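Local coordinates for predicted ATPase of the ABC class (Vibrio vulnificus, PDB 5D6A), which probably binds and hydrolyses ATP as an ABC-class ATPase, and is seen here holding the non-hydrolysable analogue AMP-PNP, at residues A[305-313]-A[564-573]; A[461-470]-A[519-529]. All blocks are in the same frame, centred on the assembly; numbering follows the deposited sequence.

Contact 1: A[305-313]-A[564-573]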
loop_
_atom_site.group_PDB
_atom_site.type_symbol
_atom_site.label_atom_id
_atom_site.label_comp_id
_atom_site.label_asym_id
_atom_site.label_seq_id
_atom_site.Cartn_x
_atom_site.Cartn_y
_atom_site.Cartn_z
ATOM N N ALA A 305 1.025 -12.404 -5.448
ATOM C CA ALA A 305 0.817 -12.964 -4.124
ATOM C C ALA A 305 0.276 -11.902 -3.173
ATOM O O ALA A 305 0.746 -10.767 -3.166
ATOM C CB ALA A 305 2.118 -13.539 -3.589
ATOM N N GLU A 306 -0.739 -12.278 -2.402
ATOM C CA GLU A 306 -1.325 -11.414 -1.380
ATOM C C GLU A 306 -1.144 -12.052 -0.023
ATOM O O GLU A 306 -1.235 -13.267 0.126
ATOM C CB GLU A 306 -2.813 -11.151 -1.619
ATOM C CG GLU A 306 -3.105 -9.898 -2.417
ATOM C CD GLU A 306 -4.595 -9.637 -2.564
ATOM O OE1 GLU A 306 -5.108 -8.694 -1.921
ATOM O OE2 GLU A 306 -5.262 -10.397 -3.298
ATOM N N GLU A 307 -0.888 -11.216 0.968
ATOM C CA GLU A 307 -0.698 -11.677 2.317
ATOM C C GLU A 307 -1.875 -11.156 3.125
ATOM O O GLU A 307 -2.227 -9.978 3.028
ATOM C CB GLU A 307 0.618 -11.116 2.871
ATOM C CG GLU A 307 1.117 -11.757 4.162
ATOM C CD GLU A 307 1.654 -13.169 3.967
ATOM O OE1 GLU A 307 1.637 -13.682 2.823
ATOM O OE2 GLU A 307 2.108 -13.765 4.967
ATOM N N GLY A 308 -2.513 -12.041 3.880
ATOM C CA GLY A 308 -3.613 -11.653 4.755
ATOM C C GLY A 308 -5.005 -11.490 4.173
ATOM O O GLY A 308 -5.942 -11.206 4.917
ATOM N N ARG A 309 -5.168 -11.668 2.864
ATOM C CA ARG A 309 -6.495 -11.518 2.260
ATOM C C ARG A 309 -7.445 -12.636 2.678
ATOM O O ARG A 309 -7.018 -13.704 3.116
ATOM C CB ARG A 309 -6.432 -11.488 0.731
ATOM C CG ARG A 309 -5.909 -12.767 0.085
ATOM C CD ARG A 309 -6.398 -12.904 -1.350
ATOM N NE ARG A 309 -7.841 -13.148 -1.392
ATOM C CZ ARG A 309 -8.552 -13.362 -2.501
ATOM N NH1 ARG A 309 -9.857 -13.579 -2.408
ATOM N NH2 ARG A 309 -7.974 -13.365 -3.695
ATOM N N CYS A 310 -8.739 -12.373 2.528
ATOM C CA CYS A 310 -9.764 -13.354 2.831
ATOM C C CYS A 310 -10.162 -14.040 1.529
ATOM O O CYS A 310 -9.995 -13.474 0.448
ATOM C CB CYS A 310 -10.980 -12.687 3.469
ATOM S SG CYS A 310 -11.803 -11.466 2.417
ATOM N N VAL A 311 -10.660 -15.267 1.639
ATOM C CA VAL A 311 -11.102 -16.050 0.485
ATOM C C VAL A 311 -12.404 -16.720 0.885
ATOM O O VAL A 311 -12.487 -17.300 1.966
ATOM C CB VAL A 311 -10.068 -17.121 0.089
ATOM C CG1 VAL A 311 -10.578 -17.955 -1.080
ATOM C CG2 VAL A 311 -8.737 -16.468 -0.254
ATOM N N HIS A 312 -13.414 -16.648 0.022
ATOM C CA HIS A 312 -14.732 -17.198 0.356
ATOM C C HIS A 312 -15.183 -18.427 -0.439
ATOM O O HIS A 312 -15.348 -18.369 -1.655
ATOM C CB HIS A 312 -15.795 -16.111 0.204
ATOM C CG HIS A 312 -15.579 -14.921 1.086
ATOM N ND1 HIS A 312 -15.830 -14.945 2.442
ATOM C CD2 HIS A 312 -15.174 -13.661 0.800
ATOM C CE1 HIS A 312 -15.574 -13.755 2.955
ATOM N NE2 HIS A 312 -15.175 -12.957 1.980
ATOM N N HIS A 313 -15.392 -19.528 0.281
ATOM C CA HIS A 313 -15.898 -20.779 -0.280
ATOM C C HIS A 313 -15.506 -21.023 -1.736
ATOM O O HIS A 313 -16.356 -21.309 -2.583
ATOM C CB HIS A 313 -17.419 -20.792 -0.125
ATOM C CG HIS A 313 -17.865 -20.639 1.294
ATOM N ND1 HIS A 313 -18.016 -21.709 2.147
ATOM C CD2 HIS A 313 -18.160 -19.534 2.019
ATOM C CE1 HIS A 313 -18.401 -21.274 3.334
ATOM N NE2 HIS A 313 -18.494 -19.958 3.283
ATOM N N ASN A 564 -14.481 -10.211 -3.787
ATOM C CA ASN A 564 -13.815 -11.429 -3.313
ATOM C C ASN A 564 -12.929 -11.153 -2.106
ATOM O O ASN A 564 -12.565 -12.076 -1.380
ATOM C CB ASN A 564 -12.942 -12.042 -4.418
ATOM C CG ASN A 564 -13.749 -12.593 -5.577
ATOM O OD1 ASN A 564 -14.927 -12.907 -5.440
ATOM N ND2 ASN A 564 -13.103 -12.735 -6.728
ATOM N N ARG A 565 -12.572 -9.882 -1.914
ATOM C CA ARG A 565 -11.709 -9.467 -0.804
ATOM C C ARG A 565 -12.460 -8.781 0.331
ATOM O O ARG A 565 -11.842 -8.362 1.312
ATOM C CB ARG A 565 -10.598 -8.559 -1.329
ATOM C CG ARG A 565 -9.619 -9.306 -2.215
ATOM C CD ARG A 565 -8.703 -8.384 -2.999
ATOM N NE ARG A 565 -7.712 -9.165 -3.730
ATOM C CZ ARG A 565 -7.952 -9.823 -4.863
ATOM N NH1 ARG A 565 -6.979 -10.512 -5.440
ATOM N NH2 ARG A 565 -9.159 -9.807 -5.419
HETATM N N MSE A 566 -13.782 -8.664 0.204
HETATM C CA MSE A 566 -14.602 -8.069 1.260
HETATM C C MSE A 566 -14.845 -9.177 2.247
HETATM O O MSE A 566 -15.385 -10.225 1.897
HETATM C CB MSE A 566 -15.901 -7.500 0.705
HETATM C CG MSE A 566 -16.350 -6.289 1.509
HETATM SE SE MSE A 566 -17.896 -6.769 2.621
HETATM C CE MSE A 566 -19.223 -6.871 1.171
ATOM N N ARG A 567 -14.456 -8.939 3.494
ATOM C CA ARG A 567 -14.521 -9.958 4.551
ATOM C C ARG A 567 -15.912 -10.426 4.999
ATOM O O ARG A 567 -16.027 -11.468 5.648
ATOM C CB ARG A 567 -13.697 -9.478 5.749
ATOM C CG ARG A 567 -12.248 -9.225 5.358
ATOM C CD ARG A 567 -11.397 -8.661 6.476
ATOM N NE ARG A 567 -10.005 -8.536 6.047
ATOM C CZ ARG A 567 -9.104 -9.519 6.089
ATOM N NH1 ARG A 567 -9.430 -10.728 6.544
ATOM N NH2 ARG A 567 -7.863 -9.296 5.672
ATOM N N LYS A 568 -16.955 -9.678 4.647
ATOM C CA LYS A 568 -18.324 -10.050 5.026
ATOM C C LYS A 568 -19.097 -10.707 3.879
ATOM O O LYS A 568 -20.152 -11.298 4.105
ATOM C CB LYS A 568 -19.102 -8.822 5.503
ATOM C CG LYS A 568 -18.512 -8.106 6.709
ATOM C CD LYS A 568 -18.554 -8.958 7.964
ATOM C CE LYS A 568 -18.064 -8.166 9.166
ATOM N NZ LYS A 568 -18.094 -8.968 10.417
ATOM N N SER A 569 -18.587 -10.595 2.655
ATOM C CA SER A 569 -19.259 -11.186 1.498
ATOM C C SER A 569 -19.671 -12.634 1.748
ATOM O O SER A 569 -18.891 -13.426 2.282
ATOM C CB SER A 569 -18.356 -11.136 0.263
ATOM O OG SER A 569 -18.112 -9.807 -0.145
ATOM N N GLN A 570 -20.900 -12.966 1.359
ATOM C CA GLN A 570 -21.413 -14.323 1.510
ATOM C C GLN A 570 -21.509 -15.038 0.161
ATOM O O GLN A 570 -22.343 -14.696 -0.680
ATOM C CB GLN A 570 -22.785 -14.331 2.189
ATOM C CG GLN A 570 -22.782 -13.888 3.643
ATOM C CD GLN A 570 -24.109 -14.151 4.338
ATOM O OE1 GLN A 570 -24.950 -14.901 3.839
ATOM N NE2 GLN A 570 -24.296 -13.546 5.504
ATOM N N PHE A 571 -20.630 -16.020 -0.031
ATOM C CA PHE A 571 -20.606 -16.847 -1.229
ATOM C C PHE A 571 -20.923 -18.276 -0.820
ATOM O O PHE A 571 -20.663 -18.667 0.319
ATOM C CB PHE A 571 -19.223 -16.838 -1.890
ATOM C CG PHE A 571 -18.873 -15.558 -2.597
ATOM C CD1 PHE A 571 -19.184 -15.388 -3.941
ATOM C CD2 PHE A 571 -18.197 -14.542 -1.940
ATOM C CE1 PHE A 571 -18.849 -14.222 -4.607
ATOM C CE2 PHE A 571 -17.859 -13.371 -2.603
ATOM C CZ PHE A 571 -18.186 -13.212 -3.939
ATOM N N ARG A 572 -21.487 -19.055 -1.737
ATOM C CA ARG A 572 -21.765 -20.460 -1.457
ATOM C C ARG A 572 -21.470 -21.299 -2.694
ATOM O O ARG A 572 -21.198 -20.769 -3.772
ATOM C CB ARG A 572 -23.226 -20.699 -1.042
ATOM C CG ARG A 572 -24.212 -20.682 -2.208
ATOM C CD ARG A 572 -25.396 -21.611 -1.973
ATOM N NE ARG A 572 -26.480 -21.057 -1.167
ATOM C CZ ARG A 572 -27.593 -20.516 -1.666
ATOM N NH1 ARG A 572 -27.787 -20.431 -2.981
ATOM N NH2 ARG A 572 -28.524 -20.057 -0.842
ATOM N N ASN A 573 -21.542 -22.613 -2.523
ATOM C CA ASN A 573 -21.349 -23.560 -3.612
ATOM C C ASN A 573 -22.598 -24.406 -3.796
ATOM O O ASN A 573 -22.932 -25.217 -2.928
ATOM C CB ASN A 573 -20.147 -24.470 -3.342
ATOM C CG ASN A 573 -18.819 -23.794 -3.624
ATOM O OD1 ASN A 573 -18.685 -23.046 -4.592
ATOM N ND2 ASN A 573 -17.816 -24.091 -2.807
HETATM O O HOH W 1 -9.310 -9.800 1.706
HETATM O O HOH W 2 -13.131 -14.960 -2.085
#

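Contact 2: A[461-470]-A[519-529]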
loop_
_atom_site.group_PDB
_atom_site.type_symbol
_atom_site.label_atom_id
_atom_site.label_comp_id
_atom_site.label_asym_id
_atom_site.label_seq_id
_atom_site.Cartn_x
_atom_site.Cartn_y
_atom_site.Cartn_z
ATOM N N PRO A 461 -19.938 -21.204 -11.096
ATOM C CA PRO A 461 -19.556 -20.064 -10.265
ATOM C C PRO A 461 -20.234 -20.087 -8.903
ATOM O O PRO A 461 -21.328 -20.636 -8.766
ATOM C CB PRO A 461 -20.032 -18.844 -11.077
ATOM C CG PRO A 461 -20.420 -19.360 -12.425
ATOM C CD PRO A 461 -20.777 -20.799 -12.237
ATOM N N ARG A 462 -19.578 -19.507 -7.903
ATOM C CA ARG A 462 -20.143 -19.431 -6.563
ATOM C C ARG A 462 -21.314 -18.467 -6.588
ATOM O O ARG A 462 -21.253 -17.429 -7.247
ATOM C CB ARG A 462 -19.118 -18.890 -5.568
ATOM C CG ARG A 462 -17.864 -19.726 -5.385
ATOM C CD ARG A 462 -16.804 -18.903 -4.665
ATOM N NE ARG A 462 -16.397 -17.751 -5.474
ATOM C CZ ARG A 462 -15.627 -16.751 -5.052
ATOM N NH1 ARG A 462 -15.167 -16.721 -3.804
ATOM N NH2 ARG A 462 -15.328 -15.758 -5.880
ATOM N N ALA A 463 -22.374 -18.803 -5.869
ATOM C CA ALA A 463 -23.522 -17.919 -5.791
ATOM C C ALA A 463 -23.220 -16.821 -4.771
ATOM O O ALA A 463 -22.538 -17.065 -3.777
ATOM C CB ALA A 463 -24.764 -18.698 -5.391
ATOM N N LEU A 464 -23.714 -15.613 -5.025
ATOM C CA LEU A 464 -23.511 -14.485 -4.118
ATOM C C LEU A 464 -24.806 -14.171 -3.377
ATOM O O LEU A 464 -25.881 -14.186 -3.973
ATOM C CB LEU A 464 -23.069 -13.246 -4.901
ATOM C CG LEU A 464 -22.878 -11.944 -4.109
ATOM C CD1 LEU A 464 -21.789 -12.087 -3.056
ATOM C CD2 LEU A 464 -22.555 -10.797 -5.052
ATOM N N HIS A 465 -24.702 -13.885 -2.080
ATOM C CA HIS A 465 -25.873 -13.533 -1.281
ATOM C C HIS A 465 -26.076 -12.025 -1.426
ATOM O O HIS A 465 -25.696 -11.251 -0.545
ATOM C CB HIS A 465 -25.667 -13.887 0.194
ATOM C CG HIS A 465 -26.935 -13.908 0.993
ATOM N ND1 HIS A 465 -27.210 -14.878 1.933
ATOM C CD2 HIS A 465 -28.032 -13.118 0.940
ATOM C CE1 HIS A 465 -28.401 -14.657 2.459
ATOM N NE2 HIS A 465 -28.923 -13.597 1.869
ATOM N N CYS A 466 -26.676 -11.609 -2.539
ATOM C CA CYS A 466 -26.903 -10.186 -2.822
ATOM C C CYS A 466 -27.594 -9.405 -1.700
ATOM O O CYS A 466 -27.261 -8.249 -1.458
ATOM C CB CYS A 466 -27.705 -10.027 -4.112
ATOM S SG CYS A 466 -26.872 -10.673 -5.575
ATOM N N SER A 467 -28.545 -10.033 -1.018
ATOM C CA SER A 467 -29.278 -9.362 0.058
ATOM C C SER A 467 -28.450 -9.149 1.336
ATOM O O SER A 467 -28.775 -8.278 2.144
ATOM C CB SER A 467 -30.550 -10.137 0.401
ATOM O OG SER A 467 -30.251 -11.413 0.927
ATOM N N ALA A 468 -27.398 -9.943 1.525
ATOM C CA ALA A 468 -26.546 -9.809 2.710
ATOM C C ALA A 468 -25.762 -8.492 2.682
ATOM O O ALA A 468 -25.309 -8.010 3.722
ATOM C CB ALA A 468 -25.597 -10.994 2.821
ATOM N N LEU A 469 -25.603 -7.922 1.487
ATOM C CA LEU A 469 -24.909 -6.645 1.319
ATOM C C LEU A 469 -25.732 -5.504 1.909
ATOM O O LEU A 469 -25.179 -4.522 2.405
ATOM C CB LEU A 469 -24.632 -6.376 -0.162
ATOM C CG LEU A 469 -23.636 -7.315 -0.849
ATOM C CD1 LEU A 469 -23.682 -7.153 -2.361
ATOM C CD2 LEU A 469 -22.231 -7.078 -0.319
HETATM N N MSE A 470 -27.054 -5.647 1.850
HETATM C CA MSE A 470 -27.979 -4.648 2.394
HETATM C C MSE A 470 -27.798 -4.534 3.885
HETATM O O MSE A 470 -27.862 -3.437 4.441
HETATM C CB MSE A 470 -29.413 -5.064 2.053
HETATM C CG MSE A 470 -30.484 -4.114 2.583
HETATM SE SE MSE A 470 -30.271 -2.321 1.808
HETATM C CE MSE A 470 -31.245 -2.612 0.121
ATOM N N LEU A 519 -26.510 -4.343 -6.104
ATOM C CA LEU A 519 -26.628 -5.778 -5.860
ATOM C C LEU A 519 -27.452 -6.002 -4.598
ATOM O O LEU A 519 -28.230 -6.947 -4.516
ATOM C CB LEU A 519 -25.249 -6.424 -5.699
ATOM C CG LEU A 519 -24.297 -6.399 -6.902
ATOM C CD1 LEU A 519 -22.935 -6.948 -6.505
ATOM C CD2 LEU A 519 -24.865 -7.173 -8.084
ATOM N N ALA A 520 -27.287 -5.104 -3.629
ATOM C CA ALA A 520 -27.997 -5.181 -2.352
ATOM C C ALA A 520 -29.514 -5.029 -2.469
ATOM O O ALA A 520 -30.242 -5.426 -1.561
ATOM C CB ALA A 520 -27.452 -4.131 -1.396
ATOM N N GLN A 521 -29.987 -4.463 -3.578
ATOM C CA GLN A 521 -31.417 -4.242 -3.789
ATOM C C GLN A 521 -32.165 -5.508 -4.207
ATOM O O GLN A 521 -33.393 -5.530 -4.183
ATOM C CB GLN A 521 -31.627 -3.172 -4.865
ATOM C CG GLN A 521 -30.895 -1.859 -4.615
ATOM C CD GLN A 521 -31.349 -1.137 -3.357
ATOM O OE1 GLN A 521 -32.508 -1.216 -2.968
ATOM N NE2 GLN A 521 -30.434 -0.405 -2.734
ATOM N N HIS A 522 -31.431 -6.557 -4.580
ATOM C CA HIS A 522 -32.047 -7.805 -5.047
ATOM C C HIS A 522 -32.472 -8.755 -3.931
ATOM O O HIS A 522 -31.830 -8.837 -2.881
ATOM C CB HIS A 522 -31.130 -8.502 -6.049
ATOM C CG HIS A 522 -30.981 -7.748 -7.332
ATOM N ND1 HIS A 522 -30.074 -6.723 -7.492
ATOM C CD2 HIS A 522 -31.642 -7.854 -8.508
ATOM C CE1 HIS A 522 -30.175 -6.236 -8.715
ATOM N NE2 HIS A 522 -31.120 -6.905 -9.353
ATOM N N ALA A 523 -33.559 -9.479 -4.205
ATOM C CA ALA A 523 -34.205 -10.403 -3.262
ATOM C C ALA A 523 -33.297 -11.340 -2.455
ATOM O O ALA A 523 -33.366 -11.345 -1.222
ATOM C CB ALA A 523 -35.268 -11.220 -3.991
ATOM N N GLY A 524 -32.474 -12.143 -3.129
ATOM C CA GLY A 524 -31.616 -13.087 -2.409
ATOM C C GLY A 524 -30.324 -13.465 -3.105
ATOM O O GLY A 524 -29.524 -12.602 -3.462
ATOM N N TRP A 525 -30.118 -14.766 -3.284
ATOM C CA TRP A 525 -28.907 -15.271 -3.923
ATOM C C TRP A 525 -28.968 -15.199 -5.441
ATOM O O TRP A 525 -30.041 -15.300 -6.037
ATOM C CB TRP A 525 -28.667 -16.727 -3.529
ATOM C CG TRP A 525 -28.370 -16.944 -2.085
ATOM C CD1 TRP A 525 -29.270 -17.041 -1.068
ATOM C CD2 TRP A 525 -27.077 -17.127 -1.498
ATOM N NE1 TRP A 525 -28.618 -17.258 0.122
ATOM C CE2 TRP A 525 -27.271 -17.320 -0.114
ATOM C CE3 TRP A 525 -25.773 -17.142 -2.006
ATOM C CZ2 TRP A 525 -26.210 -17.526 0.769
ATOM C CZ3 TRP A 525 -24.719 -17.343 -1.128
ATOM C CH2 TRP A 525 -24.944 -17.533 0.246
ATOM N N ASN A 526 -27.800 -15.034 -6.055
ATOM C CA ASN A 526 -27.664 -15.006 -7.506
ATOM C C ASN A 526 -26.580 -16.016 -7.870
ATOM O O ASN A 526 -25.466 -15.940 -7.363
ATOM C CB ASN A 526 -27.318 -13.598 -7.995
ATOM C CG ASN A 526 -27.270 -13.496 -9.511
ATOM O OD1 ASN A 526 -26.574 -14.262 -10.175
ATOM N ND2 ASN A 526 -27.992 -12.528 -10.064
ATOM N N SER A 527 -26.915 -16.961 -8.746
ATOM C CA SER A 527 -25.989 -18.030 -9.133
ATOM C C SER A 527 -24.933 -17.648 -10.187
ATOM O O SER A 527 -24.161 -18.506 -10.625
ATOM C CB SER A 527 -26.781 -19.246 -9.608
ATOM O OG SER A 527 -27.590 -18.908 -10.710
ATOM N N ASN A 528 -24.895 -16.377 -10.590
ATOM C CA ASN A 528 -23.898 -15.919 -11.556
ATOM C C ASN A 528 -23.690 -14.404 -11.418
ATOM O O ASN A 528 -24.129 -13.630 -12.266
ATOM C CB ASN A 528 -24.325 -16.301 -12.979
ATOM C CG ASN A 528 -23.208 -16.133 -13.996
ATOM O OD1 ASN A 528 -22.095 -15.725 -13.663
ATOM N ND2 ASN A 528 -23.499 -16.466 -15.245
ATOM N N PRO A 529 -23.015 -13.981 -10.334
ATOM C CA PRO A 529 -22.758 -12.565 -10.021
ATOM C C PRO A 529 -22.026 -11.782 -11.111
ATOM O O PRO A 529 -22.382 -10.635 -11.381
ATOM C CB PRO A 529 -21.890 -12.634 -8.757
ATOM C CG PRO A 529 -22.183 -13.963 -8.159
ATOM C CD PRO A 529 -22.446 -14.879 -9.312
#

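Contact 1: A[305-313]-A[564-573]
Arg565 grips the carboxylate of Glu306 side-on: NE and NH1 both reach OE2, at 2.8 and 2.7 Å respectively. The carboxylate and guanidinium planes lie only 19° apart; NE uses the syn lone pair of OE2, while NH1 comes in tilted out of the carboxylate plane. NH2 of Arg309 lies over one face of the Arg565 guanidinium, toward its rim. Glu306 answers Arg565, whereas Arg309 pairs with Glu349 and grips Cys310 O with NE and NH1. Two further side-chain donors end on backbone carbonyls, Arg567 NH2 on Gly308 O (2.8 Å) and His312 NE2 on Met566 O (2.7 Å). Arg567 is extended from CG to NE (chi2 and chi3 both 176°), which carries its guanidinium back to Gly308 although its CB points away; its NH1 bonds to Gln335 O. These bonds join the P-loop domain, near a bound AMP-PNP, to the loop and turn preceding strand 571-572. Met566 to Ser569 form a type I turn round His312: Met566 O and Arg567 O meet its ring edge, Ser569 O one face. Water links His312 N to Asn564 O, and another links Cys310 N to Arg565 O. Cys310 SG packs against Arg567 CG at 3.7 Å. Farther along, Phe571 CD2 touches His312 CB at 3.6 Å, the rings barely overlapping.

Contact 2: A[461-470]-A[519-529]
This is an antiparallel pairing with a short, weakly bonded strand that continues into helix-end packing, at the edge of the three-stranded sheet in which strand 463-465 lies between 525-526 and 571-572. The pairing rests on Leu464 and Asn526, a hydrogen-bonded pair: Leu464 N reaches Asn526 O at 2.9 Å, and Asn526 N returns to Leu464 O at 3.0 Å. Their side chains share one sheet face, where Leu464 CB meets Pro529 CG at 3.5 Å and Leu464 CD2 approaches Leu519 CD1. Trp525 and His465 occupy the other face. His465 CB stands over the six-membered ring of Trp525, 3.6 Å from its centroid and 5° off the normal, a CH-pi contact; with CG anti to the backbone N (chi1 -164°), the imidazole comes to lie beside the five-membered ring of Trp525, its plane oblique to that ring at 45°. Ala463 O lies at the edge of the indole. Beyond the strands, Cys466 CB packs on Leu519 O, and Ala520 CA makes a CA-H...O contact with Cys466 O at 3.3 Å. Ala520 CB fits against Leu469 CB at 3.8 Å, and the bent chain of Met470, a selenomethionine, sets its CE near Ala520 O. After the strand, Asn526 OD1 accepts from Asn528 N at 2.7 Å. That bond makes an Asx turn, leading from strand 525-526 to Asn528 at the N-cap of helix 529-536.

How the contacts relate
Followed from the N terminus, the chain first passes 305-313 in the P-loop domain and much later reaches 461-470, which contact 2 ties to 519-529 across a 48-residue loop. Only then does it arrive at 564-573, where contact 1 closes a 250-residue loop, so both segments of contact 2 fall between those of contact 1 and the two do not cross. Their centres are 15 Å apart. Strand 463-465 of contact 2 neighbours strand 571-572 of contact 1, with Gln570 O 2.9 Å from His465 N. Arg462 NH1 also approaches His312 O at 2.7 Å, probably a hydrogen bond. Contact 2 builds one side of the three-stranded sheet, while contact 1 and the Arg462-His312 bridge join that sheet to the P-loop domain.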